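Local coordinates for member of DUF4221 family (Bacteroides vulgatus, PDB 3S9J), which is of unknown function but folds as a six-bladed beta-propeller and is probably a lipoprotein, at residues Ala136-Lys141 with Phe201-Asn206. Residues are numbered along the deposited sequence; the frame is centred on the assembly and turned at random.
With FMT (formic acid), chain H.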
loop_
_atom_site.group_PDB
_atom_site.type_symbol
_atom_site.label_atom_id
_atom_site.label_comp_id
_atom_site.label_asym_id
_atom_site.label_seq_id
_atom_site.Cartn_x
_atom_site.Cartn_y
_atom_site.Cartn_z
ATOM N N ALA A 136 1.326 -1.285 -1.330
ATOM C CA ALA A 136 1.877 -1.448 -2.674
ATOM C C ALA A 136 3.418 -1.415 -2.552
ATOM O O ALA A 136 4.056 -0.436 -2.895
ATOM C CB ALA A 136 1.395 -0.343 -3.557
ATOM N N PRO A 137 3.994 -2.478 -2.020
ATOM C CA PRO A 137 5.364 -2.402 -1.520
ATOM C C PRO A 137 6.447 -2.504 -2.584
ATOM O O PRO A 137 7.623 -2.334 -2.251
ATOM C CB PRO A 137 5.469 -3.632 -0.606
ATOM C CG PRO A 137 4.488 -4.599 -1.218
ATOM C CD PRO A 137 3.345 -3.742 -1.622
ATOM N N ALA A 138 6.043 -2.819 -3.812
ATOM C CA ALA A 138 6.935 -3.307 -4.869
ATOM C C ALA A 138 7.582 -4.584 -4.375
ATOM O O ALA A 138 7.382 -5.015 -3.232
ATOM C CB ALA A 138 7.965 -2.272 -5.276
ATOM N N PHE A 139 8.371 -5.224 -5.237
ATOM C CA PHE A 139 9.136 -6.371 -4.836
ATOM C C PHE A 139 10.327 -6.529 -5.798
ATOM O O PHE A 139 10.355 -5.932 -6.902
ATOM C CB PHE A 139 8.300 -7.651 -4.733
ATOM C CG PHE A 139 7.620 -8.079 -6.029
ATOM C CD1 PHE A 139 6.375 -7.569 -6.374
ATOM C CD2 PHE A 139 8.219 -8.991 -6.884
ATOM C CE1 PHE A 139 5.752 -7.955 -7.563
ATOM C CE2 PHE A 139 7.586 -9.396 -8.080
ATOM C CZ PHE A 139 6.346 -8.883 -8.395
ATOM N N ILE A 140 11.324 -7.251 -5.336
ATOM C CA ILE A 140 12.566 -7.438 -6.108
ATOM C C ILE A 140 12.743 -8.918 -6.352
ATOM O O ILE A 140 12.725 -9.728 -5.424
ATOM C CB ILE A 140 13.796 -6.796 -5.418
ATOM C CG1 ILE A 140 13.599 -5.270 -5.324
ATOM C CG2 ILE A 140 15.137 -7.120 -6.178
ATOM C CD1 ILE A 140 14.699 -4.511 -4.621
ATOM N N LYS A 141 12.876 -9.276 -7.625
ATOM C CA LYS A 141 13.131 -10.674 -8.018
ATOM C C LYS A 141 14.228 -10.630 -9.075
ATOM O O LYS A 141 14.121 -9.870 -10.045
ATOM C CB LYS A 141 11.847 -11.334 -8.554
ATOM C CG LYS A 141 11.984 -12.826 -8.944
ATOM C CD LYS A 141 10.626 -13.461 -9.374
ATOM C CE LYS A 141 10.730 -14.982 -9.648
ATOM N NZ LYS A 141 9.382 -15.660 -9.970
ATOM N N PHE A 201 -5.892 -1.589 -7.057
ATOM C CA PHE A 201 -5.621 -2.791 -6.286
ATOM C C PHE A 201 -4.458 -2.599 -5.348
ATOM O O PHE A 201 -3.588 -1.765 -5.591
ATOM C CB PHE A 201 -5.361 -4.016 -7.172
ATOM C CG PHE A 201 -4.106 -3.945 -8.018
ATOM C CD1 PHE A 201 -4.130 -3.374 -9.282
ATOM C CD2 PHE A 201 -2.930 -4.537 -7.583
ATOM C CE1 PHE A 201 -2.998 -3.360 -10.088
ATOM C CE2 PHE A 201 -1.785 -4.525 -8.385
ATOM C CZ PHE A 201 -1.814 -3.925 -9.619
ATOM N N SER A 202 -4.460 -3.383 -4.281
ATOM C CA SER A 202 -3.341 -3.511 -3.366
ATOM C C SER A 202 -2.671 -4.841 -3.645
ATOM O O SER A 202 -3.272 -5.756 -4.219
ATOM C CB SER A 202 -3.862 -3.424 -1.916
ATOM O OG SER A 202 -2.860 -3.695 -0.928
ATOM N N TYR A 203 -1.409 -4.977 -3.270
ATOM C CA TYR A 203 -0.722 -6.253 -3.491
ATOM C C TYR A 203 0.343 -6.410 -2.418
ATOM O O TYR A 203 0.754 -5.445 -1.771
ATOM C CB TYR A 203 -0.109 -6.338 -4.911
ATOM C CG TYR A 203 0.991 -5.344 -5.186
ATOM C CD1 TYR A 203 0.699 -4.079 -5.639
ATOM C CD2 TYR A 203 2.319 -5.678 -4.979
ATOM C CE1 TYR A 203 1.684 -3.124 -5.871
ATOM C CE2 TYR A 203 3.323 -4.766 -5.207
ATOM C CZ TYR A 203 3.018 -3.481 -5.636
ATOM O OH TYR A 203 4.002 -2.568 -5.869
ATOM N N ASP A 204 0.788 -7.633 -2.246
ATOM C CA ASP A 204 1.940 -7.905 -1.427
ATOM C C ASP A 204 2.679 -9.097 -2.015
ATOM O O ASP A 204 2.138 -9.833 -2.841
ATOM C CB ASP A 204 1.549 -8.157 0.030
ATOM C CG ASP A 204 2.629 -7.715 1.033
ATOM O OD1 ASP A 204 3.807 -7.501 0.636
ATOM O OD2 ASP A 204 2.281 -7.553 2.229
ATOM N N TYR A 205 3.926 -9.257 -1.591
ATOM C CA TYR A 205 4.787 -10.301 -2.121
ATOM C C TYR A 205 5.342 -11.133 -0.972
ATOM O O TYR A 205 5.920 -10.602 -0.049
ATOM C CB TYR A 205 5.921 -9.723 -2.967
ATOM C CG TYR A 205 6.612 -10.782 -3.826
ATOM C CD1 TYR A 205 6.048 -11.209 -5.014
ATOM C CD2 TYR A 205 7.835 -11.347 -3.449
ATOM C CE1 TYR A 205 6.648 -12.156 -5.791
ATOM C CE2 TYR A 205 8.445 -12.304 -4.236
ATOM C CZ TYR A 205 7.851 -12.697 -5.405
ATOM O OH TYR A 205 8.459 -13.633 -6.212
ATOM N N ASN A 206 5.154 -12.436 -1.072
ATOM C CA ASN A 206 5.551 -13.422 -0.073
ATOM C C ASN A 206 6.852 -14.039 -0.582
ATOM O O ASN A 206 6.846 -14.814 -1.534
ATOM C CB ASN A 206 4.398 -14.441 0.027
ATOM C CG ASN A 206 4.750 -15.718 0.786
ATOM O OD1 ASN A 206 5.916 -16.034 1.022
ATOM N ND2 ASN A 206 3.718 -16.469 1.153
HETATM C C FMT H . 12.198 -13.852 -5.511
HETATM O O1 FMT H . 10.989 -14.095 -5.464
HETATM O O2 FMT H . 12.762 -12.998 -4.815
HETATM O O HOH W 1 7.231 -15.119 -8.148
#
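Two partners grip the hydroxyl of Tyr-205, one of them a water that links it to Lys-141 NZ: the tyrosine accepts from this water, whose O lies 2.7 Å from OH, and donates to O1 of a formic acid that probably came from the crystallisation liquor, with OH and O1 also 2.7 Å apart. The water in turn accepts a hydrogen bond from Lys-141 NZ, at the end of a fully extended chain whose CD passes the tyrosine OH. Behind the hydroxyl, the Tyr-205 ring makes an offset stack with Phe-139, centroids 4.2 Å apart and planes only 3° from parallel; Tyr-205 CD1 sits over the centre of the phenylalanine ring. Phe-146, from the next strand, also stacks on Phe-139.

Further along, chi1 of 65° sets Tyr-203 CG between the backbone N and carbonyl carbon, from where the ring turns one face to Ala-136 and Pro-137. Ala-136 CA and Pro-137 CD both lie over that face, CD 4.1 Å from the ring centroid, in CH-pi contact. At the ring's tip, Ala-138 N donates to Tyr-203 OH over 2.9 Å, a bent bond at 133°. An alanine at Tyr-203 would probably leave the Ala-138 N-H without this acceptor and open a gap beside the proline.

The strands 139-141 and 201-206 are the first strands of successive propeller blades, so ring stacking and CH-pi contacts, with one direct bond and a water link, join one blade to the next.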